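Local coordinates for protein 2-methyl-aconitate isomerase (Shewanella oneidensis, PDB 5K87) that catalyses the cis-trans isomerization of 2-methyl-aconitate in the 2-methylcitrate route of propionate breakdown, at residues 29-32 and 38-41; 226-231 and 327-332; 331-334 and 338-341. The protein carries 1 engineered substitution. All blocks are in the same frame, centred on the assembly; numbering follows the deposited sequence. Where two conformers were deposited one is given.

Interaction 1: residues 29-32 and 38-41; sequences FRLQ and AQVP
Leu-31 and Gln-39 make the close part of this contact. The CD1 methyl of Leu-31 rests against the backbone of Gln-39, with CD1 3.4 Å from Gln-39 O and 3.7 Å from Gln-39 CA. CG of Leu-31 stands anti to its own N (chi1 177°), which carries the branch across to the other segment. Leu-31 was modelled in two conformers, so this methyl contact holds for one of them. In return, the Gln-39 side chain runs extended alongside the first segment. Gln-39 CG passes 3.5 Å from Leu-31 O.

The two segments bracket the link from strand 24-30 to helix 43-53. The strand ends at Arg-30, and a short 3-10 turn begins at Leu-31. The chain then comes back past Gln-39 on its way to the helix. Leu-31 also touches Arg-45 of that helix and Ile-78 and Ser-80 of strand 75-81.

The other side is loose and wet. Gln-39 NE2 lies 3.5 Å from Gln-32 O, and a water joins the two instead of a direct bond. The water donates to Gln-32 O at 3.0 Å and accepts from Gln-39 NE2 at 2.9 Å. The same NE2 is also hydrogen-bonded to Leu-34 O, so the amide end has a protein partner as well. The CB of Gln-32 points away from the second segment. Gln-32 CD sits over the centre of one face of the Arg-30 guanidinium, 3.6 Å above the plane, while Arg-30 NH2 forms a salt bridge with Asp-33.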
loop_
_atom_site.group_PDB
_atom_site.type_symbol
_atom_site.label_atom_id
_atom_site.label_comp_id
_atom_site.label_asym_id
_atom_site.label_seq_id
_atom_site.Cartn_x
_atom_site.Cartn_y
_atom_site.Cartn_z
ATOM N N PHE A 29 12.316 13.342 5.427
ATOM C CA PHE A 29 13.441 14.073 4.862
ATOM C C PHE A 29 13.992 15.063 5.869
ATOM O O PHE A 29 13.227 15.745 6.573
ATOM C CB PHE A 29 12.994 14.916 3.664
ATOM C CG PHE A 29 12.329 14.143 2.561
ATOM C CD1 PHE A 29 13.068 13.637 1.506
ATOM C CD2 PHE A 29 10.957 13.957 2.565
ATOM C CE1 PHE A 29 12.443 12.944 0.481
ATOM C CE2 PHE A 29 10.334 13.262 1.543
ATOM C CZ PHE A 29 11.080 12.761 0.502
ATOM N N ARG A 30 15.314 15.191 5.904
ATOM C CA ARG A 30 15.943 16.358 6.503
ATOM C C ARG A 30 15.832 17.478 5.500
ATOM O O ARG A 30 16.085 17.270 4.308
ATOM C CB ARG A 30 17.437 16.137 6.700
ATOM C CG ARG A 30 17.878 15.274 7.845
ATOM C CD ARG A 30 19.360 15.555 8.176
ATOM N NE ARG A 30 20.199 15.458 6.984
ATOM C CZ ARG A 30 21.522 15.585 6.970
ATOM N NH1 ARG A 30 22.183 15.819 8.097
ATOM N NH2 ARG A 30 22.181 15.475 5.822
ATOM N N LEU A 31 15.487 18.667 5.973
ATOM C CA LEU A 31 15.349 19.826 5.104
ATOM C C LEU A 31 16.570 20.027 4.206
ATOM O O LEU A 31 16.438 20.231 3.001
ATOM C CB LEU A 31 15.105 21.071 5.951
ATOM C CG LEU A 31 15.017 22.398 5.201
ATOM C CD1 LEU A 31 13.800 22.418 4.288
ATOM C CD2 LEU A 31 14.956 23.548 6.189
ATOM N N GLN A 32 17.756 19.935 4.792
ATOM C CA GLN A 32 18.986 20.184 4.039
ATOM C C GLN A 32 19.277 19.156 2.939
ATOM O O GLN A 32 20.111 19.401 2.065
ATOM C CB GLN A 32 20.189 20.308 4.977
ATOM C CG GLN A 32 20.625 18.993 5.585
ATOM C CD GLN A 32 21.576 19.171 6.749
ATOM O OE1 GLN A 32 22.790 19.226 6.567
ATOM N NE2 GLN A 32 21.024 19.253 7.956
ATOM N N ALA A 38 13.156 23.044 -3.181
ATOM C CA ALA A 38 12.206 22.444 -2.247
ATOM C C ALA A 38 12.520 22.758 -0.789
ATOM O O ALA A 38 11.843 22.258 0.109
ATOM C CB ALA A 38 12.123 20.933 -2.464
ATOM N N GLN A 39 13.531 23.581 -0.538
ATOM C CA GLN A 39 13.899 23.881 0.847
ATOM C C GLN A 39 13.046 24.974 1.487
ATOM O O GLN A 39 13.236 25.317 2.651
ATOM C CB GLN A 39 15.393 24.185 0.973
ATOM C CG GLN A 39 16.249 22.950 0.764
ATOM C CD GLN A 39 17.718 23.195 1.044
ATOM O OE1 GLN A 39 18.090 24.223 1.609
ATOM N NE2 GLN A 39 18.560 22.251 0.661
ATOM N N VAL A 40 12.087 25.493 0.725
ATOM C CA VAL A 40 11.055 26.364 1.271
ATOM C C VAL A 40 9.705 25.804 0.851
ATOM O O VAL A 40 9.634 25.060 -0.137
ATOM C CB VAL A 40 11.193 27.820 0.763
ATOM C CG1 VAL A 40 12.509 28.428 1.231
ATOM C CG2 VAL A 40 11.070 27.881 -0.756
ATOM N N PRO A 41 8.635 26.126 1.609
ATOM C CA PRO A 41 7.307 25.687 1.171
ATOM C C PRO A 41 7.007 26.276 -0.195
ATOM O O PRO A 41 7.452 27.388 -0.494
ATOM C CB PRO A 41 6.373 26.276 2.232
ATOM C CG PRO A 41 7.230 26.432 3.443
ATOM C CD PRO A 41 8.590 26.802 2.920
HETATM O O HOH W 1 21.341 22.015 1.456
#

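Interaction 2: residues 226-231 and 327-332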
loop_
_atom_site.group_PDB
_atom_site.type_symbol
_atom_site.label_atom_id
_atom_site.label_comp_id
_atom_site.label_asym_id
_atom_site.label_seq_id
_atom_site.Cartn_x
_atom_site.Cartn_y
_atom_site.Cartn_z
ATOM N N THR A 226 -12.018 18.479 15.094
ATOM C CA THR A 226 -12.753 17.229 14.986
ATOM C C THR A 226 -14.225 17.429 15.318
ATOM O O THR A 226 -14.568 18.132 16.282
ATOM C CB THR A 226 -12.162 16.151 15.935
ATOM O OG1 THR A 226 -10.764 15.995 15.666
ATOM C CG2 THR A 226 -12.851 14.816 15.722
ATOM N N ILE A 227 -15.084 16.812 14.517
ATOM C CA ILE A 227 -16.515 16.774 14.749
ATOM C C ILE A 227 -16.847 15.378 15.236
ATOM O O ILE A 227 -16.603 14.406 14.521
ATOM C CB ILE A 227 -17.277 16.998 13.435
ATOM C CG1 ILE A 227 -16.866 18.313 12.781
ATOM C CG2 ILE A 227 -18.769 16.951 13.678
ATOM C CD1 ILE A 227 -16.979 18.303 11.264
ATOM N N PHE A 228 -17.399 15.274 16.446
ATOM C CA PHE A 228 -17.859 14.004 16.987
ATOM C C PHE A 228 -19.386 13.944 16.975
ATOM O O PHE A 228 -20.049 14.860 17.461
ATOM C CB PHE A 228 -17.411 13.843 18.443
ATOM C CG PHE A 228 -15.931 13.675 18.620
ATOM C CD1 PHE A 228 -15.320 12.462 18.341
ATOM C CD2 PHE A 228 -15.157 14.714 19.103
ATOM C CE1 PHE A 228 -13.961 12.292 18.524
ATOM C CE2 PHE A 228 -13.799 14.555 19.285
ATOM C CZ PHE A 228 -13.199 13.342 18.998
ATOM N N ILE A 229 -19.942 12.871 16.435
ATOM C CA ILE A 229 -21.383 12.674 16.483
ATOM C C ILE A 229 -21.670 11.307 17.091
ATOM O O ILE A 229 -20.785 10.460 17.167
ATOM C CB ILE A 229 -22.008 12.818 15.085
ATOM C CG1 ILE A 229 -21.288 11.910 14.089
ATOM C CG2 ILE A 229 -21.936 14.276 14.620
ATOM C CD1 ILE A 229 -21.595 12.239 12.641
ATOM N N ASN A 230 -22.889 11.101 17.570
ATOM C CA ASN A 230 -23.259 9.822 18.148
ATOM C C ASN A 230 -23.512 8.787 17.058
ATOM O O ASN A 230 -24.250 9.050 16.103
ATOM C CB ASN A 230 -24.498 9.946 19.026
ATOM C CG ASN A 230 -24.224 10.682 20.322
ATOM O OD1 ASN A 230 -23.111 10.647 20.851
ATOM N ND2 ASN A 230 -25.244 11.358 20.842
ATOM N N ALA A 231 -22.911 7.609 17.206
ATOM C CA ALA A 231 -23.083 6.528 16.243
ATOM C C ALA A 231 -24.563 6.261 15.943
ATOM O O ALA A 231 -24.951 6.088 14.782
ATOM C CB ALA A 231 -22.415 5.261 16.747
ATOM N N ALA A 327 -6.922 10.950 18.282
ATOM C CA ALA A 327 -6.802 10.372 19.612
ATOM C C ALA A 327 -6.629 11.469 20.666
ATOM O O ALA A 327 -7.192 11.373 21.755
ATOM C CB ALA A 327 -5.658 9.360 19.672
ATOM N N VAL A 328 -5.851 12.500 20.346
ATOM C CA VAL A 328 -5.738 13.661 21.217
ATOM C C VAL A 328 -7.095 14.353 21.387
ATOM O O VAL A 328 -7.469 14.722 22.506
ATOM C CB VAL A 328 -4.697 14.657 20.697
ATOM C CG1 VAL A 328 -4.767 15.968 21.472
ATOM C CG2 VAL A 328 -3.301 14.033 20.770
ATOM N N ALA A 329 -7.839 14.520 20.299
ATOM C CA ALA A 329 -9.158 15.132 20.382
ATOM C C ALA A 329 -10.101 14.295 21.252
ATOM O O ALA A 329 -10.900 14.849 22.019
ATOM C CB ALA A 329 -9.743 15.330 18.983
ATOM N N ILE A 330 -10.023 12.971 21.134
ATOM C CA ILE A 330 -10.838 12.062 21.934
ATOM C C ILE A 330 -10.503 12.203 23.414
ATOM O O ILE A 330 -11.396 12.364 24.249
ATOM C CB ILE A 330 -10.652 10.594 21.496
ATOM C CG1 ILE A 330 -11.223 10.382 20.099
ATOM C CG2 ILE A 330 -11.332 9.635 22.489
ATOM C CD1 ILE A 330 -10.715 9.122 19.418
ATOM N N GLY A 331 -9.220 12.121 23.745
ATOM C CA GLY A 331 -8.807 12.203 25.139
ATOM C C GLY A 331 -9.163 13.546 25.753
ATOM O O GLY A 331 -9.614 13.621 26.907
ATOM N N THR A 332 -8.951 14.617 24.994
ATOM C CA THR A 332 -9.282 15.960 25.452
ATOM C C THR A 332 -10.789 16.119 25.651
ATOM O O THR A 332 -11.238 16.601 26.704
ATOM C CB THR A 332 -8.750 17.027 24.468
ATOM O OG1 THR A 332 -7.329 16.883 24.337
ATOM C CG2 THR A 332 -9.077 18.432 24.953
#
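Thr-226 opens the contact, with its OG1 3.5 Å from the CB methyl of Ala-329. This approach is packing only. The hydroxyl has its hydrogen bond with Ile-224 O, just before the segment. The other branch of Thr-226 runs forward along its own strand: CG2 is anti to the backbone N and lies over one face of the Phe-228 ring, 3.6 Å above the plane and offset toward the rim.

Ile-227 points the other way, as alternation along a strand requires. Its backbone pairs with Lys-283 and Ala-285 of the neighbouring parallel strand.

Phe-228 returns to the helix side and accounts for most of the strand's share of the contact. Its CG is anti to the carbonyl carbon (chi1 -68°), and the far end of the ring reaches the helix. There the Ala-329 carbonyl carbon lies at the ring edge, near its plane, 3.9 Å from CZ. CZ is also 4.0 Å from Ala-329 CB. CG1 of Ile-330 comes in obliquely, 3.7 Å from CE1, and the two side chains cross at about a right angle. The small side chain of Ala-329 is consistent with this close approach. Ala-285, Val-287 and Ile-220 of the adjoining strands also touch the ring.

Beyond Phe-228 the strand diverges from the helix. The two segment axes make an angle of 58° and approach to 9.7 Å. On the helix, Val-328 O takes both N and OG1 of Thr-332, from opposite faces of its plane.

This is a strand of a curved sheet packed on a buried helix, consistent with the diaminopimelate epimerase-like fold, in which each domain wraps strands round a central helix. Helix 324-334 follows directly on Met-323, an inferred proton donor/acceptor, and begins at substrate-binding Gly-324.

Interaction 3: residues 331-334 and 338-341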
loop_
_atom_site.group_PDB
_atom_site.type_symbol
_atom_site.label_atom_id
_atom_site.label_comp_id
_atom_site.label_asym_id
_atom_site.label_seq_id
_atom_site.Cartn_x
_atom_site.Cartn_y
_atom_site.Cartn_z
ATOM N N GLY A 331 -9.220 12.121 23.745
ATOM C CA GLY A 331 -8.807 12.203 25.139
ATOM C C GLY A 331 -9.163 13.546 25.753
ATOM O O GLY A 331 -9.614 13.621 26.907
ATOM N N THR A 332 -8.951 14.617 24.994
ATOM C CA THR A 332 -9.282 15.960 25.452
ATOM C C THR A 332 -10.789 16.119 25.651
ATOM O O THR A 332 -11.238 16.601 26.704
ATOM C CB THR A 332 -8.750 17.027 24.468
ATOM O OG1 THR A 332 -7.329 16.883 24.337
ATOM C CG2 THR A 332 -9.077 18.432 24.953
ATOM N N ALA A 333 -11.582 15.714 24.667
ATOM C CA ALA A 333 -13.027 15.841 24.809
ATOM C C ALA A 333 -13.535 14.982 25.957
ATOM O O ALA A 333 -14.464 15.375 26.685
ATOM C CB ALA A 333 -13.738 15.463 23.512
ATOM N N ALA A 334 -12.958 13.797 26.117
ATOM C CA ALA A 334 -13.391 12.897 27.176
ATOM C C ALA A 334 -13.153 13.502 28.555
ATOM O O ALA A 334 -13.876 13.180 29.507
ATOM C CB ALA A 334 -12.699 11.560 27.069
ATOM N N GLY A 338 -19.524 16.563 29.814
ATOM C CA GLY A 338 -20.622 17.047 29.000
ATOM C C GLY A 338 -20.438 16.966 27.493
ATOM O O GLY A 338 -21.410 17.099 26.759
ATOM N N THR A 339 -19.213 16.779 27.002
ATOM C CA THR A 339 -19.048 16.562 25.559
ATOM C C THR A 339 -19.648 15.215 25.192
ATOM O O THR A 339 -19.842 14.359 26.054
ATOM C CB THR A 339 -17.573 16.571 25.108
ATOM O OG1 THR A 339 -16.908 15.420 25.631
ATOM C CG2 THR A 339 -16.860 17.844 25.539
ATOM N N LEU A 340 -19.942 15.009 23.911
ATOM C CA LEU A 340 -20.479 13.726 23.480
ATOM C C LEU A 340 -19.504 12.585 23.755
ATOM O O LEU A 340 -19.912 11.462 24.023
ATOM C CB LEU A 340 -20.838 13.753 21.995
ATOM C CG LEU A 340 -22.023 14.626 21.590
ATOM C CD1 LEU A 340 -22.458 14.271 20.178
ATOM C CD2 LEU A 340 -23.181 14.476 22.566
ATOM N N VAL A 341 -18.209 12.877 23.666
ATOM C CA VAL A 341 -17.188 11.877 23.931
ATOM C C VAL A 341 -17.205 11.509 25.416
ATOM O O VAL A 341 -17.213 10.343 25.790
ATOM C CB VAL A 341 -15.796 12.402 23.528
ATOM C CG1 VAL A 341 -14.721 11.386 23.858
ATOM C CG2 VAL A 341 -15.764 12.768 22.034
#
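The carbonyl and peptide group of Ala-333 and Ala-334 is the flat group here, and one of its faces meets Thr-339 and Val-341. Thr-339 OG1 donates to Ala-333 O at 2.7 Å. The hydroxyl comes in from above the carbonyl plane, 58° out of it and not on a lone pair. On the same face, CG1 of Val-341 lies 3.7 Å from Ala-334 N. A polar grip at the oxygen and a methyl over the nitrogen thus share one side of the peptide.

The two Val-341 branches divide the apolar work. CG1 is anti to the backbone N and reaches Ala-334 CB at 3.8 Å. CG2 lies 3.7 Å from Ala-333 CB. Each alanine methyl therefore meets one branch of the valine.

Thr-339 is the N-cap of helix 340-344. Its chi1 of 68° sets OG1 between its own N and carbonyl carbon, where it can both cap Asn-342 N and donate to Ala-333 O. One hydroxyl therefore ties the end of the first helix to the start of the second. A valine here would probably leave Ala-333 O without this donor and Asn-342 N without its cap, freeing the two helix ends to shift. Just before the cap, the backbone of Gly-338 is bent so that any CB would run into the preceding carbonyl oxygen.

Asn-342 closes the turn further, bonding Ala-334 O through ND2 and Gly-338 N through OD1. The pair of helices sits against strands 213-221 and 225-230: Ala-333 touches Ile-220, Thr-339 touches Thr-218, Leu-340 touches Asn-230 and Val-341 touches Phe-228.

How the interactions relate
Interactions 2 and 3 form one continuous packing region, their centres about 7 Å apart. They share Gly-331 and Thr-332 of helix 324-334. Val-341 joins them: its CG2 is 3.5 Å from Phe-228 CG, and its CG1 is 3.5 Å from Ile-330 O. Interaction 2 lies nearer the active site. The Thr-226 side chain is about 4 Å from that of substrate-binding Lys-283, about 7 Å from that of Met-323 and about 10 Å from the bound malonate. In interaction 3, the Val-341 side chain is about 11 Å from that of Lys-283. Interaction 1 is a separate surface contact across the chain's centre, about 33 Å and about 37 Å from interactions 2 and 3 between centres.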